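Local coordinates for protein fructose-2,6-bisphosphatase TIGAR B (Danio rerio, PDB 3E9D) that probably hydrolyses fructose-2,6-bisphosphate to fructose 6-phosphate and phosphate, thereby restraining glycolysis and diverting sugar into the pentose phosphate pathway, at residues 9-12 / 16-19; 14-17 / 22-25; 29-34 / 62-67; 36-41 / 215-220. One frame throughout, in Å; residues are numbered along the deposited sequence.

Contact 1: 9-12 / 16-19. With PO4 (phosphate ion), chain C; PO4 (phosphate ion), chain D.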
# COMPACT_ATOMS: atom_id res chain seq x y z
N VAL A 9 4.05 -0.56 -0.96
CA VAL A 9 5.24 0.22 -0.63
C VAL A 9 4.89 1.70 -0.55
O VAL A 9 4.26 2.24 -1.46
CB VAL A 9 6.38 -0.01 -1.68
CG1 VAL A 9 7.69 0.72 -1.28
CG2 VAL A 9 6.63 -1.51 -1.91
N ARG A 10 5.28 2.37 0.53
CA ARG A 10 5.19 3.84 0.57
C ARG A 10 6.33 4.48 -0.26
O ARG A 10 7.46 3.97 -0.28
CB ARG A 10 5.22 4.35 2.02
CG ARG A 10 5.16 5.89 2.13
CD ARG A 10 5.17 6.37 3.59
NE ARG A 10 5.19 7.82 3.64
CZ ARG A 10 5.82 8.54 4.56
NH1 ARG A 10 6.50 7.95 5.55
NH2 ARG A 10 5.79 9.85 4.48
N HIS A 11 6.06 5.60 -0.92
CA HIS A 11 7.08 6.30 -1.72
C HIS A 11 8.31 6.66 -0.87
O HIS A 11 8.23 6.78 0.37
CB HIS A 11 6.47 7.59 -2.33
CG HIS A 11 6.23 8.65 -1.30
ND1 HIS A 11 7.22 9.50 -0.88
CD2 HIS A 11 5.14 8.93 -0.55
CE1 HIS A 11 6.75 10.29 0.08
NE2 HIS A 11 5.49 9.96 0.30
N GLY A 12 9.43 6.91 -1.54
CA GLY A 12 10.67 7.33 -0.86
C GLY A 12 10.59 8.76 -0.35
O GLY A 12 9.75 9.53 -0.80
N TYR A 16 9.82 17.54 1.76
CA TYR A 16 8.68 17.80 2.65
C TYR A 16 8.64 16.82 3.82
O TYR A 16 8.43 17.24 4.97
CB TYR A 16 7.34 17.80 1.89
CG TYR A 16 6.93 19.14 1.31
CD1 TYR A 16 7.87 19.98 0.71
CD2 TYR A 16 5.60 19.56 1.34
CE1 TYR A 16 7.49 21.22 0.17
CE2 TYR A 16 5.21 20.79 0.81
CZ TYR A 16 6.16 21.61 0.22
OH TYR A 16 5.77 22.82 -0.32
N ASN A 17 8.84 15.53 3.53
CA ASN A 17 8.92 14.49 4.57
C ASN A 17 10.02 14.84 5.58
O ASN A 17 9.78 14.83 6.79
CB ASN A 17 9.21 13.11 3.98
CG ASN A 17 8.05 12.53 3.18
OD1 ASN A 17 8.27 11.74 2.27
ND2 ASN A 17 6.82 12.93 3.50
N ARG A 18 11.21 15.16 5.07
CA ARG A 18 12.33 15.50 5.92
C ARG A 18 12.03 16.72 6.82
O ARG A 18 12.38 16.71 8.00
CB ARG A 18 13.58 15.76 5.06
CG ARG A 18 14.77 16.38 5.81
CD ARG A 18 15.45 15.40 6.76
NE ARG A 18 15.88 14.18 6.06
CZ ARG A 18 17.04 14.05 5.40
NH1 ARG A 18 17.91 15.07 5.32
NH2 ARG A 18 17.32 12.89 4.80
N ASP A 19 11.38 17.74 6.27
CA ASP A 19 11.10 18.96 7.03
C ASP A 19 9.82 18.85 7.85
O ASP A 19 9.42 19.80 8.50
CB ASP A 19 11.05 20.17 6.10
CG ASP A 19 12.36 20.40 5.38
OD1 ASP A 19 13.42 19.99 5.90
OD2 ASP A 19 12.33 20.98 4.27
P PO4 C . 3.12 10.96 1.98
O1 PO4 C . 2.72 11.30 0.57
O2 PO4 C . 3.29 9.47 2.20
O3 PO4 C . 4.45 11.60 2.32
O4 PO4 C . 2.10 11.51 2.95
P PO4 D . 8.37 10.50 7.32
O1 PO4 D . 7.07 11.07 6.82
O2 PO4 D . 8.22 8.99 7.49
O3 PO4 D . 9.52 10.82 6.38
O4 PO4 D . 8.70 11.14 8.67
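Arg10 and His11 of the RHG motif meet Asn17 of helix 15-18 in the active site, where two phosphate ions, probably from the crystallisation liquor, are bound at the edge of the arginine. No hydrogen bond joins the two segments directly; the anions do the joining. With CG anti to the backbone N (chi1 179°) and the chain extended as far as NE, Arg10 carries its guanidinium straight out from the end of strand 2-10. Arg10 NE donates to O2 of the chain C phosphate at 2.9 Å, and Arg10 NH2 to its O3 at 3.1 Å. The chain D phosphate is gripped by two nitrogens, NH1 of Arg10 reaching O2 at 2.8 Å and NH2 reaching O1 at 2.9 Å. Asn17 ND2 adds a nearly straight bond to O3 of the chain C phosphate (3.0 Å, 167°), giving that oxygen two donors. The other end of the Asn17 amide, OD1, lies 3.0 Å from His11 CE1 at the ring edge, amide and ring being nearly coplanar, and also accepts from Asn217. His11 NE2 points in the ring plane at phosphorus of the chain C ion, at 3.1 Å, a contact too close to classify with confidence. His11 forms the tele-phosphohistidine intermediate, and a catalytic histidine set between the arginine and glycine of an RHG triplet is the hallmark of the histidine phosphatase superfamily.

Contact 2: 14-17 / 22-25. With PO4 (phosphate ion), chain C.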
# COMPACT_ATOMS: atom_id res chain seq x y z
N THR A 14 10.76 12.66 0.49
CA THR A 14 10.84 13.96 -0.18
C THR A 14 11.41 14.97 0.81
O THR A 14 11.52 14.69 2.02
CB THR A 14 9.45 14.47 -0.63
OG1 THR A 14 8.63 14.65 0.53
CG2 THR A 14 8.77 13.47 -1.58
N GLN A 15 11.74 16.17 0.32
CA GLN A 15 12.20 17.22 1.23
C GLN A 15 11.08 17.61 2.21
O GLN A 15 11.37 17.92 3.37
CB GLN A 15 12.75 18.45 0.50
CG GLN A 15 13.48 19.45 1.44
CD GLN A 15 14.72 18.84 2.11
OE1 GLN A 15 15.49 18.12 1.48
NE2 GLN A 15 14.92 19.14 3.39
N TYR A 16 9.82 17.54 1.76
CA TYR A 16 8.68 17.80 2.65
C TYR A 16 8.64 16.82 3.82
O TYR A 16 8.43 17.24 4.97
CB TYR A 16 7.34 17.80 1.89
CG TYR A 16 6.93 19.14 1.31
CD1 TYR A 16 7.87 19.98 0.71
CD2 TYR A 16 5.60 19.56 1.34
CE1 TYR A 16 7.49 21.22 0.17
CE2 TYR A 16 5.21 20.79 0.81
CZ TYR A 16 6.16 21.61 0.22
OH TYR A 16 5.77 22.82 -0.32
N ASN A 17 8.84 15.53 3.53
CA ASN A 17 8.92 14.49 4.57
C ASN A 17 10.02 14.84 5.58
O ASN A 17 9.78 14.83 6.79
CB ASN A 17 9.21 13.11 3.98
CG ASN A 17 8.05 12.53 3.18
OD1 ASN A 17 8.27 11.74 2.27
ND2 ASN A 17 6.82 12.93 3.50
N LEU A 22 3.25 18.71 5.90
CA LEU A 22 2.18 17.84 5.39
C LEU A 22 2.16 17.78 3.88
O LEU A 22 2.11 18.82 3.20
CB LEU A 22 0.81 18.30 5.88
CG LEU A 22 0.22 17.68 7.13
CD1 LEU A 22 -1.11 18.34 7.36
CD2 LEU A 22 0.04 16.14 6.99
N GLN A 23 2.18 16.56 3.35
CA GLN A 23 2.20 16.37 1.90
C GLN A 23 1.00 15.57 1.41
O GLN A 23 0.91 14.37 1.66
CB GLN A 23 3.51 15.69 1.49
CG GLN A 23 4.04 16.14 0.14
CD GLN A 23 5.37 15.49 -0.22
OE1 GLN A 23 5.90 15.74 -1.28
NE2 GLN A 23 5.87 14.63 0.64
N GLY A 24 0.07 16.21 0.71
CA GLY A 24 -1.17 15.55 0.31
C GLY A 24 -1.29 15.41 -1.19
O GLY A 24 -0.43 14.83 -1.84
N GLN A 25 -2.37 15.93 -1.76
CA GLN A 25 -2.67 15.74 -3.18
C GLN A 25 -2.27 16.92 -4.04
O GLN A 25 -2.24 16.80 -5.26
CB GLN A 25 -4.17 15.48 -3.39
CG GLN A 25 -4.73 14.41 -2.51
CD GLN A 25 -6.21 14.13 -2.77
OE1 GLN A 25 -6.77 14.61 -3.74
NE2 GLN A 25 -6.82 13.32 -1.91
P PO4 C . 3.12 10.96 1.98
O1 PO4 C . 2.72 11.30 0.57
O2 PO4 C . 3.29 9.47 2.20
O3 PO4 C . 4.45 11.60 2.32
O4 PO4 C . 2.10 11.51 2.95
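Thr14 and Asn17 form a capping box at the start of the short helix 15-18, and Gln23, from the loop that follows, reaches back to it beside the phosphate pocket. Thr14 OG1 sits between its own backbone N and carbonyl carbon (chi1 62°), where it can accept from Asn17 N at 3.1 Å in a nearly straight bond. The reciprocal bond, from Thr14 N to Asn17 OD1, is 3.2 Å long, its donor well above the amide plane. Gln23, extended beyond CG, comes at Thr14 from the opposite direction, and its NE2 donates to Thr14 OG1 at 2.8 Å in a bent bond (133°). The same oxygen thus takes a helix-capping and a loop donor. The exact setting of the glutamine amide is doubtful, however, because Gln23 OE1 comes implausibly close to Thr29 OG1. Along the way the glutamine chain crosses Tyr16 at about a right angle: Gln23 CD rests 3.7 Å from Tyr16 CB, while Leu22 O lies near the tyrosine ring plane at its edge. The backbone O of Gln23 comes to 3.4 Å from O4 of the chain C phosphate.

Contact 3: 29-34 / 62-67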
# COMPACT_ATOMS: atom_id res chain seq x y z
N THR A 29 5.68 17.26 -5.15
CA THR A 29 7.14 17.26 -5.01
C THR A 29 7.81 15.95 -5.46
O THR A 29 7.21 14.87 -5.38
CB THR A 29 7.51 17.44 -3.56
OG1 THR A 29 6.84 16.42 -2.81
CG2 THR A 29 7.05 18.78 -3.03
N PRO A 30 9.07 16.05 -5.94
CA PRO A 30 9.84 14.86 -6.28
C PRO A 30 10.57 14.23 -5.09
O PRO A 30 10.65 14.83 -4.01
CB PRO A 30 10.84 15.39 -7.31
CG PRO A 30 11.10 16.84 -6.87
CD PRO A 30 9.74 17.31 -6.35
N LEU A 31 11.11 13.03 -5.29
CA LEU A 31 12.00 12.40 -4.33
C LEU A 31 13.20 13.30 -4.08
O LEU A 31 13.67 13.99 -4.99
CB LEU A 31 12.53 11.07 -4.87
CG LEU A 31 11.56 9.91 -5.12
CD1 LEU A 31 12.31 8.68 -5.69
CD2 LEU A 31 10.84 9.56 -3.85
N SER A 32 13.67 13.31 -2.84
CA SER A 32 14.94 13.91 -2.50
C SER A 32 16.04 12.91 -2.83
O SER A 32 15.76 11.76 -3.23
CB SER A 32 14.97 14.24 -1.01
OG SER A 32 15.01 13.04 -0.26
N ASP A 33 17.29 13.33 -2.66
CA ASP A 33 18.42 12.40 -2.81
C ASP A 33 18.27 11.18 -1.91
O ASP A 33 18.50 10.04 -2.34
CB ASP A 33 19.77 13.06 -2.53
CG ASP A 33 20.93 12.13 -2.91
OD1 ASP A 33 20.99 11.72 -4.10
OD2 ASP A 33 21.76 11.77 -2.05
N THR A 34 17.86 11.41 -0.66
CA THR A 34 17.58 10.31 0.26
C THR A 34 16.52 9.35 -0.30
O THR A 34 16.69 8.13 -0.24
CB THR A 34 17.13 10.86 1.62
OG1 THR A 34 18.14 11.74 2.12
CG2 THR A 34 16.90 9.75 2.63
N ALA A 62 5.55 8.97 -5.82
CA ALA A 62 5.16 7.55 -5.89
C ALA A 62 5.56 6.93 -7.24
O ALA A 62 6.15 5.82 -7.30
CB ALA A 62 3.63 7.41 -5.64
N ILE A 63 5.24 7.64 -8.33
CA ILE A 63 5.68 7.21 -9.66
C ILE A 63 7.20 6.96 -9.74
O ILE A 63 7.63 5.93 -10.27
CB ILE A 63 5.25 8.21 -10.76
CG1 ILE A 63 3.71 8.26 -10.82
CG2 ILE A 63 5.87 7.81 -12.14
CD1 ILE A 63 3.16 9.47 -11.52
N GLN A 64 7.99 7.90 -9.23
CA GLN A 64 9.46 7.74 -9.22
C GLN A 64 9.93 6.51 -8.44
O GLN A 64 10.85 5.82 -8.85
CB GLN A 64 10.12 8.97 -8.63
CG GLN A 64 10.03 10.20 -9.48
CD GLN A 64 10.69 11.36 -8.79
OE1 GLN A 64 10.17 11.90 -7.82
NE2 GLN A 64 11.87 11.73 -9.27
N THR A 65 9.28 6.26 -7.30
CA THR A 65 9.60 5.12 -6.46
C THR A 65 9.28 3.83 -7.20
O THR A 65 10.11 2.91 -7.26
CB THR A 65 8.84 5.19 -5.11
OG1 THR A 65 9.23 6.39 -4.44
CG2 THR A 65 9.15 3.96 -4.21
N ALA A 66 8.09 3.78 -7.81
CA ALA A 66 7.70 2.61 -8.59
C ALA A 66 8.67 2.38 -9.76
O ALA A 66 9.04 1.23 -10.05
CB ALA A 66 6.28 2.75 -9.09
N GLU A 67 9.08 3.47 -10.42
CA GLU A 67 9.98 3.35 -11.58
C GLU A 67 11.34 2.77 -11.15
O GLU A 67 11.93 1.95 -11.84
CB GLU A 67 10.19 4.69 -12.26
CG GLU A 67 8.99 5.19 -13.04
CD GLU A 67 9.18 6.62 -13.55
OE1 GLU A 67 9.89 7.41 -12.89
OE2 GLU A 67 8.60 6.94 -14.61
O HOH W 1 13.77 13.58 -7.70
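Leu31 and Gln64 slide past each other in opposite directions, the leucine reaching toward helix 60-71 while the glutamine reaches back along it to the leucine backbone. Gln64 starts with CG anti to its carbonyl carbon (chi1 -70°) and is extended beyond CG, with the amide then turned so that OE1 meets Leu31 N. The resulting hydrogen bond between Leu31 N and Gln64 OE1 is 2.9 Å long and nearly straight at 167°, although the donor is tilted 26° from the amide carbonyl plane. The same Gln64 oxygen passes close to Pro30, with CA of the proline 3.4 Å away, and skirts Leu31 CG. Nearer the helix backbone, the aliphatic part of the glutamine packs on the leucine: Gln64 CB lies 3.7 Å from Leu31 CD1. A water bridges the second half of the amide, accepting from Gln64 NE2 at 3.1 Å and donating to Leu31 O at 2.7 Å, so both backbone polar groups of Leu31 are matched to one side-chain amide. This loop leads into helix 33-45, whose N-cap is Ser32, with OG hydrogen-bonded to Gly35 N; Gln64 therefore grips the chain just ahead of a helix start, one residue before the cap. Leu31 and Thr65 cross at about a right angle. The methyl CD2 of Leu31 lies 3.6 Å from Thr65 OG1, a van der Waals contact; the hydroxyl's polar partners are Arg61 O, one turn back, and Gly12 N of the RHG motif. Farther along the same helix, Ile68 also touches the Leu31 side chain.

Contact 4: 36-41 / 215-220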
# COMPACT_ATOMS: atom_id res chain seq x y z
N HIS A 36 15.64 8.74 -3.43
CA HIS A 36 16.22 7.97 -4.52
C HIS A 36 16.98 6.78 -3.97
O HIS A 36 16.88 5.68 -4.51
CB HIS A 36 17.16 8.85 -5.34
CG HIS A 36 16.46 9.67 -6.37
ND1 HIS A 36 16.16 9.18 -7.63
CD2 HIS A 36 15.96 10.92 -6.33
CE1 HIS A 36 15.53 10.11 -8.32
NE2 HIS A 36 15.40 11.18 -7.56
N GLN A 37 17.74 7.00 -2.90
CA GLN A 37 18.49 5.92 -2.25
C GLN A 37 17.58 4.89 -1.61
O GLN A 37 17.83 3.68 -1.71
CB GLN A 37 19.39 6.48 -1.15
CG GLN A 37 20.62 7.12 -1.65
CD GLN A 37 21.37 7.82 -0.55
OE1 GLN A 37 22.14 7.20 0.17
NE2 GLN A 37 21.13 9.12 -0.39
N GLN A 38 16.54 5.35 -0.93
CA GLN A 38 15.64 4.41 -0.26
C GLN A 38 14.90 3.56 -1.30
O GLN A 38 14.74 2.36 -1.10
CB GLN A 38 14.64 5.12 0.64
CG GLN A 38 15.26 5.92 1.78
CD GLN A 38 14.20 6.75 2.50
OE1 GLN A 38 13.22 7.18 1.88
NE2 GLN A 38 14.38 6.95 3.78
N ALA A 39 14.50 4.19 -2.41
CA ALA A 39 13.77 3.50 -3.49
C ALA A 39 14.64 2.44 -4.14
O ALA A 39 14.16 1.35 -4.45
CB ALA A 39 13.27 4.51 -4.55
N ALA A 40 15.91 2.77 -4.36
CA ALA A 40 16.86 1.82 -4.94
C ALA A 40 17.09 0.61 -4.02
O ALA A 40 17.17 -0.55 -4.49
CB ALA A 40 18.18 2.52 -5.28
N ALA A 41 17.17 0.87 -2.72
CA ALA A 41 17.33 -0.18 -1.72
C ALA A 41 16.10 -1.08 -1.68
O ALA A 41 16.24 -2.31 -1.56
CB ALA A 41 17.63 0.42 -0.30
N CYS A 215 3.60 3.96 8.31
CA CYS A 215 4.56 3.32 7.41
C CYS A 215 5.74 4.25 7.12
O CYS A 215 5.54 5.42 6.77
CB CYS A 215 3.91 2.93 6.09
SG CYS A 215 5.03 1.88 5.06
N PRO A 216 6.98 3.73 7.26
CA PRO A 216 8.13 4.61 6.92
C PRO A 216 8.23 4.77 5.41
O PRO A 216 7.58 4.03 4.67
CB PRO A 216 9.35 3.84 7.45
CG PRO A 216 8.90 2.40 7.54
CD PRO A 216 7.40 2.43 7.80
N ASN A 217 9.04 5.73 4.97
CA ASN A 217 9.33 5.87 3.54
C ASN A 217 9.93 4.56 2.99
O ASN A 217 10.91 4.04 3.53
CB ASN A 217 10.32 7.02 3.32
CG ASN A 217 9.68 8.38 3.47
OD1 ASN A 217 10.05 9.13 4.36
ND2 ASN A 217 8.75 8.72 2.58
N THR A 218 9.33 4.05 1.91
CA THR A 218 9.65 2.73 1.33
C THR A 218 9.42 1.52 2.26
O THR A 218 9.91 0.42 1.98
CB THR A 218 11.07 2.66 0.64
OG1 THR A 218 12.11 2.62 1.62
CG2 THR A 218 11.27 3.84 -0.29
N GLY A 219 8.65 1.71 3.33
CA GLY A 219 8.25 0.59 4.19
C GLY A 219 7.37 -0.33 3.37
O GLY A 219 6.58 0.14 2.52
N ILE A 220 7.52 -1.64 3.59
CA ILE A 220 6.92 -2.65 2.73
C ILE A 220 5.97 -3.55 3.52
O ILE A 220 6.37 -4.09 4.57
CB ILE A 220 8.02 -3.54 2.05
CG1 ILE A 220 9.08 -2.67 1.33
CG2 ILE A 220 7.37 -4.51 1.08
CD1 ILE A 220 10.28 -3.46 0.80
O HOH W 2 12.54 8.57 5.40
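Gln38 meets both central residues of a type II beta turn, Asn217 and Thr218, and does so through two different parts of its side chain. At the base, Gln38 CB packs against the threonine, lying 3.7 Å from both Thr218 CG2 and Thr218 OG1. At the other end, Gln38 OE1 comes within 3.2 Å of Asn217 CB, the two amide planes being inclined by 37°. The opposite branch, Gln38 NE2, donates at 2.9 Å to a water that also lies 2.8 Å from Asn217 OD1 and probably links the two amides. Thr218 CG2 in addition faces the helix backbone, 3.9 Å from Ala39 N. The turn shapes how these residues are presented. It is closed by Gly219 N donating to Pro216 O at 2.9 Å, and Thr218 takes the left-handed backbone conformation (phi 61°) of its third position. With chi1 at 74°, Thr218 OG1 can curl back and donate to Asn217 O at 2.7 Å. A second shell holds the polar ends: Gln38 OE1 accepts from Glu13 N, Asn217 ND2 donates to His11 O, and Thr218 OG1 is hydrogen-bonded to His249. Asn217 thus ties the turn to the backbone of the catalytic histidine. The turn lies on the approach to strand 220-230, which runs antiparallel to strand 2-10, and backbone bonding between Gly219 and Arg10 brings it to the RHG strand end. Helix 33-45 covers it from one side, while Ala39 also touches Ile68 of helix 60-71.

How the contacts relate
Contacts 2 to 4 lie close to the phosphate site of contact 1. Contact 2 shares Asn17 with it, their centres about 7 Å apart, and touches the same chain C phosphate. Contacts 3 and 4 each lie about 8 Å from contact 1, centre to centre, and each bonds to the backbone of the RHG triplet: Thr65 OG1 of contact 3 is 3.0 Å from Gly12 N, and Asn217 ND2 of contact 4 is 3.0 Å from His11 O, both probable hydrogen bonds. Although contacts 2 and 4 have centres about 15 Å apart, Asn217 ND2 also reaches Asn17 OD1 at 3.1 Å. Helix 33-45 joins contacts 3 and 4, where Leu31 packs on His36.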